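Local atomic coordinates of uncharacterized protein (Treponema denticola ATCC 35404, PDB entry 6R9N), a protein that binds a diiron centre that holds a peroxide, and acts as an iron(II) and oxygen sensor in bacterial chemotaxis. Residues V33-Y38 / P223-I228; L48-G53 / P83-G88; T75-H80 / I162-D167; G169-D174 / P190-F195. All blocks are in the same frame, centred on the assembly; numbering follows the deposited sequence.

In the fold
The protein has the metallo-beta-lactamase architecture, two mixed sheets flanked by helices, and the four contacts show how segments distant in sequence converge on one diiron centre. Contacts 1, 2 and 3 form a close cluster with centres 10 to 11 Å apart, and all three touch the same iron. Contact 2 lies on strand 45-49 and contact 3 on its sheet neighbour 73-77, and their segments alternate along the chain; contact 3 also brings in strand 162-164 of the second sheet. Contact 1 joins the beginning and end of this region, spanning the other three. Contact 4 lies about 19 Å from contact 2, between centres, and adds helix 185-199 at the peroxide.

Contact 1 of 4, residues V33-Y38 / P223-I228; sequences VQTMQY and PQHGAI. With FE (Fe (III) ion), chain C.
Q224 carries CG anti to its backbone N (chi1 -160°) and bends at the next bond, whereas H225 keeps CG beside its backbone N (chi1 -44°); both side chains start away from residues 33-38 and finish on the same iron. Q224 OE1 binds it at 2.3 Å and H225 NE2 at 2.2 Å. The opposite nitrogen of the imidazole is tied down by the other segment: H225 ND1 donates to Q34 O at 2.9 Å in a nearly straight bond (167°). The acceptor lies in the ring plane, so this second-shell carbonyl fixes the rotation of the ring and could make the ligand more electron-rich. T35 lies alongside both ligands and points the same way, its CG2 being 3.7 Å from Q224 NE2. The backbones are joined by M36 N, which donates to Q224 O at 2.8 Å from above the carbonyl plane. Y38 adds a third grip, its OH giving a 2.8 Å bond to P223 O within that carbonyl's plane. The M36 side chain, bent at chi2 and chi3, curls over G226, with CE 3.3 Å from G226 O, and ends near I228 CD1. The tips of I228 and Y38 meet. T35 OG1 donates to Q37 OE1 at 2.8 Å, and a water probably donates to the same OE1 while accepting weakly from Q224 NE2, which also probably hydrogen-bonds D84 OD2. Together with D84 and D167, Q224 and H225 complete the protein ligands of one iron in the diiron site of this metallo-beta-lactamase fold, whose last two ligands along the chain come from the loop after strand 220-222.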
loop_
_atom_site.group_PDB
_atom_site.type_symbol
_atom_site.label_atom_id
_atom_site.label_comp_id
_atom_site.label_asym_id
_atom_site.label_seq_id
_atom_site.Cartn_x
_atom_site.Cartn_y
_atom_site.Cartn_z
ATOM N N VAL A 33 -13.122 -4.797 -6.360
ATOM C CA VAL A 33 -12.772 -6.202 -6.165
ATOM C C VAL A 33 -13.299 -6.661 -4.810
ATOM O O VAL A 33 -13.220 -5.907 -3.835
ATOM C CB VAL A 33 -11.243 -6.349 -6.278
ATOM C CG1 VAL A 33 -10.844 -7.823 -6.416
ATOM C CG2 VAL A 33 -10.718 -5.510 -7.452
ATOM N N GLN A 34 -13.839 -7.887 -4.708
ATOM C CA GLN A 34 -14.311 -8.150 -3.354
ATOM C C GLN A 34 -13.146 -8.773 -2.587
ATOM O O GLN A 34 -12.111 -9.155 -3.151
ATOM C CB GLN A 34 -15.436 -9.196 -3.145
ATOM C CG GLN A 34 -16.906 -8.798 -2.998
ATOM C CD GLN A 34 -17.802 -9.925 -3.585
ATOM O OE1 GLN A 34 -17.281 -11.003 -3.943
ATOM N NE2 GLN A 34 -19.075 -9.622 -3.837
ATOM N N THR A 35 -13.352 -8.908 -1.281
ATOM C CA THR A 35 -12.304 -9.275 -0.350
ATOM C C THR A 35 -12.765 -10.483 0.457
ATOM O O THR A 35 -13.966 -10.709 0.630
ATOM C CB THR A 35 -11.959 -8.100 0.576
ATOM O OG1 THR A 35 -13.145 -7.720 1.291
ATOM C CG2 THR A 35 -11.458 -6.909 -0.223
ATOM N N MET A 36 -11.801 -11.286 0.907
ATOM C CA MET A 36 -12.075 -12.466 1.727
ATOM C C MET A 36 -11.574 -12.218 3.142
ATOM O O MET A 36 -10.427 -11.804 3.322
ATOM C CB MET A 36 -11.409 -13.717 1.152
ATOM C CG MET A 36 -11.714 -13.964 -0.334
ATOM S SD MET A 36 -13.196 -14.958 -0.488
ATOM C CE MET A 36 -12.508 -16.576 -0.102
ATOM N N GLN A 37 -12.425 -12.471 4.139
ATOM C CA GLN A 37 -12.085 -12.317 5.550
ATOM C C GLN A 37 -12.057 -13.681 6.216
ATOM O O GLN A 37 -12.886 -14.543 5.912
ATOM C CB GLN A 37 -13.097 -11.435 6.290
ATOM C CG GLN A 37 -13.019 -9.968 5.965
ATOM C CD GLN A 37 -13.649 -9.681 4.626
ATOM O OE1 GLN A 37 -13.042 -9.040 3.758
ATOM N NE2 GLN A 37 -14.864 -10.186 4.431
ATOM N N TYR A 38 -11.117 -13.872 7.137
ATOM C CA TYR A 38 -10.967 -15.163 7.787
ATOM C C TYR A 38 -10.958 -15.018 9.303
ATOM O O TYR A 38 -10.630 -13.963 9.850
ATOM C CB TYR A 38 -9.706 -15.874 7.309
ATOM C CG TYR A 38 -9.706 -16.133 5.817
ATOM C CD1 TYR A 38 -10.294 -17.285 5.280
ATOM C CD2 TYR A 38 -9.118 -15.223 4.940
ATOM C CE1 TYR A 38 -10.283 -17.520 3.912
ATOM C CE2 TYR A 38 -9.100 -15.450 3.577
ATOM C CZ TYR A 38 -9.674 -16.589 3.068
ATOM O OH TYR A 38 -9.631 -16.782 1.710
ATOM N N PRO A 223 -6.385 -16.872 -0.213
ATOM C CA PRO A 223 -5.976 -15.495 -0.476
ATOM C C PRO A 223 -6.989 -14.477 0.038
ATOM O O PRO A 223 -8.110 -14.803 0.440
ATOM C CB PRO A 223 -5.879 -15.454 -2.013
ATOM C CG PRO A 223 -6.942 -16.435 -2.470
ATOM C CD PRO A 223 -7.062 -17.498 -1.368
ATOM N N GLN A 224 -6.561 -13.222 0.016
ATOM C CA GLN A 224 -7.399 -12.110 0.425
ATOM C C GLN A 224 -8.450 -11.756 -0.626
ATOM O O GLN A 224 -9.356 -10.970 -0.329
ATOM C CB GLN A 224 -6.489 -10.908 0.743
ATOM C CG GLN A 224 -7.093 -9.839 1.619
ATOM C CD GLN A 224 -7.032 -8.483 0.957
ATOM O OE1 GLN A 224 -6.024 -8.131 0.317
ATOM N NE2 GLN A 224 -8.107 -7.701 1.104
ATOM N N HIS A 225 -8.352 -12.312 -1.839
ATOM C CA HIS A 225 -9.362 -12.144 -2.886
ATOM C C HIS A 225 -9.538 -13.452 -3.645
ATOM O O HIS A 225 -8.553 -14.048 -4.087
ATOM C CB HIS A 225 -8.985 -11.052 -3.907
ATOM C CG HIS A 225 -8.450 -9.791 -3.299
ATOM N ND1 HIS A 225 -9.267 -8.754 -2.900
ATOM C CD2 HIS A 225 -7.180 -9.385 -3.057
ATOM C CE1 HIS A 225 -8.526 -7.771 -2.426
ATOM N NE2 HIS A 225 -7.258 -8.134 -2.498
ATOM N N GLY A 226 -10.786 -13.889 -3.812
ATOM C CA GLY A 226 -11.078 -15.009 -4.685
ATOM C C GLY A 226 -10.997 -16.341 -3.983
ATOM O O GLY A 226 -10.689 -16.446 -2.794
ATOM N N ALA A 227 -11.252 -17.390 -4.763
ATOM C CA ALA A 227 -11.445 -18.718 -4.207
ATOM C C ALA A 227 -10.131 -19.301 -3.691
ATOM O O ALA A 227 -9.032 -18.866 -4.052
ATOM C CB ALA A 227 -12.068 -19.653 -5.242
ATOM N N ILE A 228 -10.275 -20.322 -2.852
ATOM C CA ILE A 228 -9.198 -20.940 -2.080
ATOM C C ILE A 228 -8.609 -22.106 -2.862
ATOM O O ILE A 228 -9.341 -22.872 -3.497
ATOM C CB ILE A 228 -9.741 -21.404 -0.706
ATOM C CG1 ILE A 228 -10.126 -20.195 0.150
ATOM C CG2 ILE A 228 -8.727 -22.315 0.024
ATOM C CD1 ILE A 228 -11.293 -20.432 1.083
HETATM FE FE FE C . -5.677 -6.865 -1.589
HETATM O O HOH W 1 -10.063 -8.739 3.699
#

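Contact 2 of 4, residues L48-G53 / P83-G88; sequences LLDPGG and PDVSSG. With FE (Fe (III) ion), chain C; O (oxygen atom), chain F.
D84 OD2 binds the iron at 2.2 Å, and its partner OD1 stands 2.7 Å from the oxygen atom that bridges the two metals. The side chain gets there with CG in the crowded position between backbone N and carbonyl carbon (chi1 60°), and F109 of the second subunit touches it. V85 supplies an apolar wall beside it, CG2 lying 3.8 Å from the same oxygen. Further out, the other methyl of V85 presses on the carboxylate of D50, with CG1 3.4 Å from D50 OD1, and the two side chains cross obliquely. The acid is held on its other branch, OD2, by a hydrogen bond with S79 OG. Behind V85 the backbones come together at G52, whose CA is 4.2 Å from V85 CA, an approach that depends on the bare glycine. S87 closes the turn: OG donates to P83 O at 2.9 Å, a carbonyl that also receives S87 N. That hydroxyl oxygen in turn accepts a weak, bent bond from G53 N (2.7 Å, 126°). The short helix 83-86 thus sits against the loop leaving strand 45-49, which pairs with strand 73-77, while W92 of helix 89-95 packs on L48 and P51.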
loop_
_atom_site.group_PDB
_atom_site.type_symbol
_atom_site.label_atom_id
_atom_site.label_comp_id
_atom_site.label_asym_id
_atom_site.label_seq_id
_atom_site.Cartn_x
_atom_site.Cartn_y
_atom_site.Cartn_z
ATOM N N LEU A 48 -8.546 -12.634 13.969
ATOM C CA LEU A 48 -9.208 -12.082 12.790
ATOM C C LEU A 48 -8.181 -11.732 11.723
ATOM O O LEU A 48 -7.241 -10.981 11.995
ATOM C CB LEU A 48 -10.008 -10.842 13.187
ATOM C CG LEU A 48 -11.029 -10.258 12.217
ATOM C CD1 LEU A 48 -11.987 -11.345 11.700
ATOM C CD2 LEU A 48 -11.792 -9.134 12.926
ATOM N N LEU A 49 -8.389 -12.226 10.497
ATOM C CA LEU A 49 -7.447 -12.007 9.402
ATOM C C LEU A 49 -8.013 -11.017 8.385
ATOM O O LEU A 49 -9.082 -11.254 7.806
ATOM C CB LEU A 49 -7.103 -13.321 8.703
ATOM C CG LEU A 49 -6.542 -14.475 9.526
ATOM C CD1 LEU A 49 -5.895 -15.504 8.634
ATOM C CD2 LEU A 49 -5.547 -13.983 10.538
ATOM N N ASP A 50 -7.251 -9.936 8.130
ATOM C CA ASP A 50 -7.527 -8.891 7.141
ATOM C C ASP A 50 -9.008 -8.545 7.097
ATOM O O ASP A 50 -9.693 -8.796 6.096
ATOM C CB ASP A 50 -7.034 -9.316 5.759
ATOM C CG ASP A 50 -5.533 -9.155 5.615
ATOM O OD1 ASP A 50 -4.853 -8.998 6.663
ATOM O OD2 ASP A 50 -5.030 -9.179 4.463
ATOM N N PRO A 51 -9.542 -7.992 8.182
ATOM C CA PRO A 51 -10.971 -7.714 8.256
ATOM C C PRO A 51 -11.393 -6.467 7.503
ATOM O O PRO A 51 -12.566 -6.093 7.583
ATOM C CB PRO A 51 -11.176 -7.529 9.763
ATOM C CG PRO A 51 -9.907 -6.819 10.181
ATOM C CD PRO A 51 -8.806 -7.359 9.293
ATOM N N GLY A 52 -10.477 -5.845 6.763
ATOM C CA GLY A 52 -10.724 -4.505 6.279
ATOM C C GLY A 52 -11.922 -4.418 5.367
ATOM O O GLY A 52 -12.346 -5.384 4.732
ATOM N N GLY A 53 -12.433 -3.197 5.282
ATOM C CA GLY A 53 -13.693 -2.928 4.639
ATOM C C GLY A 53 -14.623 -2.338 5.676
ATOM O O GLY A 53 -15.317 -3.071 6.392
ATOM N N PRO A 83 -5.795 -0.298 1.881
ATOM C CA PRO A 83 -7.152 -0.025 2.393
ATOM C C PRO A 83 -8.099 -1.216 2.341
ATOM O O PRO A 83 -8.941 -1.362 3.236
ATOM C CB PRO A 83 -7.634 1.120 1.484
ATOM C CG PRO A 83 -6.356 1.803 1.067
ATOM C CD PRO A 83 -5.370 0.691 0.878
ATOM N N ASP A 84 -8.003 -2.083 1.334
ATOM C CA ASP A 84 -8.868 -3.264 1.376
ATOM C C ASP A 84 -8.515 -4.218 2.523
ATOM O O ASP A 84 -9.289 -5.139 2.798
ATOM C CB ASP A 84 -8.834 -3.997 0.024
ATOM C CG ASP A 84 -7.441 -4.480 -0.356
ATOM O OD1 ASP A 84 -6.478 -3.741 -0.108
ATOM O OD2 ASP A 84 -7.293 -5.598 -0.895
ATOM N N VAL A 85 -7.372 -4.029 3.185
ATOM C CA VAL A 85 -6.967 -4.840 4.339
ATOM C C VAL A 85 -7.378 -4.190 5.647
ATOM O O VAL A 85 -7.850 -4.870 6.560
ATOM C CB VAL A 85 -5.436 -5.081 4.325
ATOM C CG1 VAL A 85 -4.981 -5.733 5.640
ATOM C CG2 VAL A 85 -5.020 -5.928 3.143
ATOM N N SER A 86 -7.143 -2.880 5.742
ATOM C CA SER A 86 -7.050 -2.143 6.986
ATOM C C SER A 86 -8.137 -1.101 7.212
ATOM O O SER A 86 -8.153 -0.498 8.290
ATOM C CB SER A 86 -5.695 -1.424 7.032
ATOM O OG SER A 86 -5.679 -0.421 6.023
ATOM N N SER A 87 -8.994 -0.822 6.218
ATOM C CA SER A 87 -9.890 0.340 6.291
ATOM C C SER A 87 -10.780 0.350 7.539
ATOM O O SER A 87 -11.110 1.428 8.051
ATOM C CB SER A 87 -10.749 0.433 5.030
ATOM O OG SER A 87 -11.383 -0.800 4.752
ATOM N N GLY A 88 -11.192 -0.810 8.034
ATOM C CA GLY A 88 -12.137 -0.813 9.135
ATOM C C GLY A 88 -11.526 -0.843 10.520
ATOM O O GLY A 88 -12.217 -1.136 11.494
HETATM FE FE FE C . -5.677 -6.865 -1.589
HETATM O O O F . -4.503 -5.436 -0.639
#

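Contact 3 of 4, residues T75-H80 / I162-D167; sequences TIFFSH and ILFSGD. With FE (Fe (III) ion), chain D; FE (Fe (III) ion), chain C; PER (peroxide ion), chain E; O (oxygen atom), chain F.
The diiron centre of a metallo-beta-lactamase fold lies where loops leave strands of the two facing sheets, and here residues 77-80 and 164-167 run 21° apart in direction to supply H80 and D167. Away from the metals the strands meet through phenylalanines: F77 CE2 and F164 CE2 touch edge to edge at 3.7 Å, the side chains crossing obliquely. The backbone of G166 folds back so that its N lies over the centre of one face of the F164 ring, and S79 CB touches the same ring at CE2. H80 has its CG in the crowded position between backbone N and carbonyl carbon (chi1 60°), and its ND1 donates to S79 OG at 2.8 Å, close to the ring plane. The S79 hydroxyl, itself held by D50, may relay some polarisation to the imidazole. D167 is the bridging carboxylate: OD1 holds one iron at 2.2 Å and OD2 the other at 2.1 Å. Peroxide spans the same metals, O1 on the first and O2 on the second, and a single oxygen atom bridges them as well. H80 NE2 binds the second iron at 2.4 Å, and NE2 lies 3.2 Å from D167 OD2 simply because both are ligands of that metal.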
loop_
_atom_site.group_PDB
_atom_site.type_symbol
_atom_site.label_atom_id
_atom_site.label_comp_id
_atom_site.label_asym_id
_atom_site.label_seq_id
_atom_site.Cartn_x
_atom_site.Cartn_y
_atom_site.Cartn_z
ATOM N N THR A 75 -6.567 -11.194 18.761
ATOM C CA THR A 75 -5.560 -10.838 17.776
ATOM C C THR A 75 -6.229 -10.479 16.456
ATOM O O THR A 75 -7.193 -11.122 16.047
ATOM C CB THR A 75 -4.572 -11.998 17.580
ATOM O OG1 THR A 75 -3.797 -12.163 18.773
ATOM C CG2 THR A 75 -3.621 -11.734 16.418
ATOM N N ILE A 76 -5.716 -9.449 15.801
ATOM C CA ILE A 76 -6.141 -9.057 14.465
ATOM C C ILE A 76 -4.884 -8.962 13.611
ATOM O O ILE A 76 -3.937 -8.258 13.973
ATOM C CB ILE A 76 -6.898 -7.722 14.482
ATOM C CG1 ILE A 76 -8.211 -7.872 15.244
ATOM C CG2 ILE A 76 -7.146 -7.224 13.073
ATOM C CD1 ILE A 76 -8.830 -6.542 15.625
ATOM N N PHE A 77 -4.867 -9.681 12.496
ATOM C CA PHE A 77 -3.696 -9.781 11.640
ATOM C C PHE A 77 -3.948 -8.984 10.371
ATOM O O PHE A 77 -4.984 -9.162 9.728
ATOM C CB PHE A 77 -3.405 -11.238 11.312
ATOM C CG PHE A 77 -2.291 -11.437 10.319
ATOM C CD1 PHE A 77 -0.975 -11.575 10.753
ATOM C CD2 PHE A 77 -2.563 -11.519 8.956
ATOM C CE1 PHE A 77 0.043 -11.785 9.856
ATOM C CE2 PHE A 77 -1.549 -11.725 8.046
ATOM C CZ PHE A 77 -0.243 -11.854 8.489
ATOM N N PHE A 78 -3.015 -8.098 10.031
ATOM C CA PHE A 78 -3.051 -7.312 8.800
ATOM C C PHE A 78 -1.902 -7.790 7.921
ATOM O O PHE A 78 -0.729 -7.602 8.279
ATOM C CB PHE A 78 -2.876 -5.814 9.076
ATOM C CG PHE A 78 -4.059 -5.141 9.698
ATOM C CD1 PHE A 78 -5.230 -5.813 9.941
ATOM C CD2 PHE A 78 -3.998 -3.804 10.021
ATOM C CE1 PHE A 78 -6.315 -5.168 10.509
ATOM C CE2 PHE A 78 -5.084 -3.152 10.589
ATOM C CZ PHE A 78 -6.241 -3.845 10.834
ATOM N N SER A 79 -2.227 -8.366 6.758
ATOM C CA SER A 79 -1.160 -8.827 5.872
ATOM C C SER A 79 -0.274 -7.659 5.429
ATOM O O SER A 79 0.947 -7.815 5.304
ATOM C CB SER A 79 -1.744 -9.563 4.659
ATOM O OG SER A 79 -2.555 -8.713 3.866
ATOM N N HIS A 80 -0.857 -6.483 5.206
ATOM C CA HIS A 80 -0.073 -5.292 4.826
ATOM C C HIS A 80 -0.954 -4.053 5.014
ATOM O O HIS A 80 -1.975 -4.110 5.708
ATOM C CB HIS A 80 0.486 -5.428 3.396
ATOM C CG HIS A 80 -0.564 -5.579 2.335
ATOM N ND1 HIS A 80 -1.478 -6.616 2.323
ATOM C CD2 HIS A 80 -0.831 -4.830 1.235
ATOM C CE1 HIS A 80 -2.259 -6.498 1.260
ATOM N NE2 HIS A 80 -1.893 -5.420 0.589
ATOM N N ILE A 162 -3.384 -24.472 6.851
ATOM C CA ILE A 162 -3.905 -23.473 5.916
ATOM C C ILE A 162 -2.990 -22.254 5.971
ATOM O O ILE A 162 -2.660 -21.765 7.059
ATOM C CB ILE A 162 -5.357 -23.081 6.244
ATOM C CG1 ILE A 162 -6.296 -24.295 6.138
ATOM C CG2 ILE A 162 -5.827 -21.948 5.316
ATOM C CD1 ILE A 162 -7.684 -24.056 6.710
ATOM N N LEU A 163 -2.545 -21.793 4.804
ATOM C CA LEU A 163 -1.794 -20.555 4.673
ATOM C C LEU A 163 -2.738 -19.460 4.189
ATOM O O LEU A 163 -3.237 -19.516 3.054
ATOM C CB LEU A 163 -0.635 -20.729 3.692
ATOM C CG LEU A 163 0.134 -19.453 3.341
ATOM C CD1 LEU A 163 0.874 -18.917 4.561
ATOM C CD2 LEU A 163 1.105 -19.690 2.192
ATOM N N PHE A 164 -2.972 -18.453 5.029
ATOM C CA PHE A 164 -3.579 -17.215 4.544
ATOM C C PHE A 164 -2.486 -16.394 3.857
ATOM O O PHE A 164 -1.467 -16.078 4.473
ATOM C CB PHE A 164 -4.214 -16.432 5.691
ATOM C CG PHE A 164 -4.564 -15.005 5.337
ATOM C CD1 PHE A 164 -5.581 -14.726 4.434
ATOM C CD2 PHE A 164 -3.885 -13.945 5.921
ATOM C CE1 PHE A 164 -5.900 -13.408 4.093
ATOM C CE2 PHE A 164 -4.202 -12.621 5.591
ATOM C CZ PHE A 164 -5.211 -12.357 4.681
ATOM N N SER A 165 -2.681 -16.058 2.584
ATOM C CA SER A 165 -1.574 -15.606 1.749
ATOM C C SER A 165 -1.655 -14.128 1.366
ATOM O O SER A 165 -0.842 -13.671 0.564
ATOM C CB SER A 165 -1.505 -16.469 0.482
ATOM O OG SER A 165 -2.730 -16.400 -0.238
ATOM N N GLY A 166 -2.598 -13.370 1.920
ATOM C CA GLY A 166 -2.708 -11.973 1.539
ATOM C C GLY A 166 -3.090 -11.838 0.078
ATOM O O GLY A 166 -3.996 -12.511 -0.410
ATOM N N ASP A 167 -2.416 -10.930 -0.630
ATOM C CA ASP A 167 -2.695 -10.744 -2.056
ATOM C C ASP A 167 -2.161 -11.882 -2.920
ATOM O O ASP A 167 -2.465 -11.926 -4.114
ATOM C CB ASP A 167 -2.095 -9.430 -2.557
ATOM C CG ASP A 167 -2.899 -8.223 -2.142
ATOM O OD1 ASP A 167 -4.097 -8.367 -1.831
ATOM O OD2 ASP A 167 -2.319 -7.120 -2.120
HETATM FE FE FE D . -2.702 -5.118 -1.640
HETATM FE FE FE C . -5.677 -6.865 -1.589
HETATM O O1 PER E . -4.973 -5.951 -3.571
HETATM O O2 PER E . -3.803 -5.022 -3.657
HETATM O O O F . -4.503 -5.436 -0.639
#

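Contact 4 of 4, residues G169-D174 / P190-F195; sequences GAAVFD and PLIEGF
Hydrogen bonding between the two segments rests on one helix carbonyl, L191 O, which accepts from V172 N at 3.1 Å. The bond is nearly straight (164°) and lies in the carbonyl plane. A171 CA comes in beside it, 3.4 Å from the same L191 O, as a CA-H...O contact. The helix is kinked in this region. Apolar contacts run from A170 to F173. A171 CB fits against L191 CB and I192 CG2, the latter at 3.7 Å. V172 meets F195 at about a right angle, its CG2 coming 3.5 Å from F195 CD1, while A170 CB nears CE2 from the same side of the ring plane. With its CG anti to the backbone N (chi1 -178°), F195 joins the peroxide pocket, so the loop that follows metal ligand D167 in this metallo-beta-lactamase fold packs against a wall of that pocket contributed by helix 185-199. V172 also packs on F109 of the second subunit. Farther along, the exposed F173 rests its CB 3.9 Å from L191 CD2. Mixed carbon-oxygen contacts make up the remainder: P190 O lies at the edge of the F173 ring, 3.7 Å from CD2, and I192 CG2 presses on A170 O at 3.3 Å.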
loop_
_atom_site.group_PDB
_atom_site.type_symbol
_atom_site.label_atom_id
_atom_site.label_comp_id
_atom_site.label_asym_id
_atom_site.label_seq_id
_atom_site.Cartn_x
_atom_site.Cartn_y
_atom_site.Cartn_z
ATOM N N GLY A 169 -2.000 -15.211 -4.731
ATOM C CA GLY A 169 -3.083 -16.072 -5.150
ATOM C C GLY A 169 -4.381 -15.348 -5.426
ATOM O O GLY A 169 -5.341 -15.985 -5.867
ATOM N N ALA A 170 -4.427 -14.029 -5.217
ATOM C CA ALA A 170 -5.676 -13.293 -5.342
ATOM C C ALA A 170 -6.231 -13.398 -6.753
ATOM O O ALA A 170 -5.496 -13.310 -7.739
ATOM C CB ALA A 170 -5.468 -11.823 -4.986
ATOM N N ALA A 171 -7.545 -13.559 -6.841
ATOM C CA ALA A 171 -8.281 -13.392 -8.084
ATOM C C ALA A 171 -9.023 -12.065 -7.992
ATOM O O ALA A 171 -9.660 -11.775 -6.973
ATOM C CB ALA A 171 -9.248 -14.561 -8.312
ATOM N N VAL A 172 -8.952 -11.266 -9.050
ATOM C CA VAL A 172 -9.493 -9.915 -9.015
ATOM C C VAL A 172 -10.765 -9.759 -9.850
ATOM O O VAL A 172 -11.552 -8.829 -9.595
ATOM C CB VAL A 172 -8.407 -8.909 -9.457
ATOM C CG1 VAL A 172 -8.985 -7.609 -10.006
ATOM C CG2 VAL A 172 -7.459 -8.639 -8.294
ATOM N N PHE A 173 -11.026 -10.666 -10.783
ATOM C CA PHE A 173 -12.214 -10.650 -11.622
ATOM C C PHE A 173 -13.217 -11.682 -11.115
ATOM O O PHE A 173 -12.829 -12.761 -10.662
ATOM C CB PHE A 173 -11.836 -10.919 -13.077
ATOM C CG PHE A 173 -10.802 -9.959 -13.612
ATOM C CD1 PHE A 173 -11.073 -8.602 -13.685
ATOM C CD2 PHE A 173 -9.555 -10.411 -14.022
ATOM C CE1 PHE A 173 -10.126 -7.702 -14.168
ATOM C CE2 PHE A 173 -8.602 -9.527 -14.509
ATOM C CZ PHE A 173 -8.890 -8.162 -14.581
ATOM N N ASP A 174 -14.500 -11.338 -11.163
ATOM C CA ASP A 174 -15.545 -12.209 -10.623
ATOM C C ASP A 174 -15.713 -13.466 -11.472
ATOM O O ASP A 174 -15.763 -13.395 -12.701
ATOM C CB ASP A 174 -16.887 -11.470 -10.554
ATOM C CG ASP A 174 -16.985 -10.540 -9.359
ATOM O OD1 ASP A 174 -17.048 -9.307 -9.567
ATOM O OD2 ASP A 174 -17.006 -11.041 -8.212
ATOM N N PRO A 190 -7.231 -16.979 -15.838
ATOM C CA PRO A 190 -7.529 -15.614 -16.309
ATOM C C PRO A 190 -7.935 -14.661 -15.200
ATOM O O PRO A 190 -7.907 -13.448 -15.415
ATOM C CB PRO A 190 -8.683 -15.818 -17.305
ATOM C CG PRO A 190 -8.659 -17.269 -17.650
ATOM C CD PRO A 190 -8.165 -17.960 -16.414
ATOM N N LEU A 191 -8.360 -15.168 -14.041
ATOM C CA LEU A 191 -8.745 -14.301 -12.932
ATOM C C LEU A 191 -7.549 -13.815 -12.114
ATOM O O LEU A 191 -7.661 -12.813 -11.396
ATOM C CB LEU A 191 -9.748 -15.037 -12.037
ATOM C CG LEU A 191 -10.924 -15.700 -12.758
ATOM C CD1 LEU A 191 -11.910 -16.255 -11.747
ATOM C CD2 LEU A 191 -11.614 -14.732 -13.710
ATOM N N ILE A 192 -6.405 -14.477 -12.231
ATOM C CA ILE A 192 -5.245 -14.170 -11.407
ATOM C C ILE A 192 -4.034 -13.739 -12.221
ATOM O O ILE A 192 -3.079 -13.207 -11.640
ATOM C CB ILE A 192 -4.873 -15.368 -10.498
ATOM C CG1 ILE A 192 -4.197 -16.475 -11.315
ATOM C CG2 ILE A 192 -6.123 -15.894 -9.769
ATOM C CD1 ILE A 192 -3.652 -17.655 -10.468
ATOM N N GLU A 193 -4.025 -13.951 -13.537
ATOM C CA GLU A 193 -2.790 -13.782 -14.302
ATOM C C GLU A 193 -2.375 -12.311 -14.392
ATOM O O GLU A 193 -1.247 -11.949 -14.029
ATOM C CB GLU A 193 -2.963 -14.381 -15.697
ATOM C CG GLU A 193 -1.656 -14.463 -16.480
ATOM C CD GLU A 193 -1.862 -15.017 -17.874
ATOM O OE1 GLU A 193 -0.918 -15.649 -18.409
ATOM O OE2 GLU A 193 -2.972 -14.834 -18.424
ATOM N N GLY A 194 -3.280 -11.449 -14.855
ATOM C CA GLY A 194 -2.957 -10.038 -14.963
ATOM C C GLY A 194 -2.521 -9.442 -13.639
ATOM O O GLY A 194 -1.551 -8.681 -13.577
ATOM N N PHE A 195 -3.225 -9.787 -12.558
ATOM C CA PHE A 195 -2.878 -9.248 -11.246
ATOM C C PHE A 195 -1.467 -9.658 -10.826
ATOM O O PHE A 195 -0.680 -8.823 -10.363
ATOM C CB PHE A 195 -3.910 -9.696 -10.212
ATOM C CG PHE A 195 -3.658 -9.159 -8.838
ATOM C CD1 PHE A 195 -4.067 -7.877 -8.497
ATOM C CD2 PHE A 195 -3.020 -9.939 -7.881
ATOM C CE1 PHE A 195 -3.855 -7.380 -7.221
ATOM C CE2 PHE A 195 -2.770 -9.438 -6.613
ATOM C CZ PHE A 195 -3.193 -8.162 -6.278
#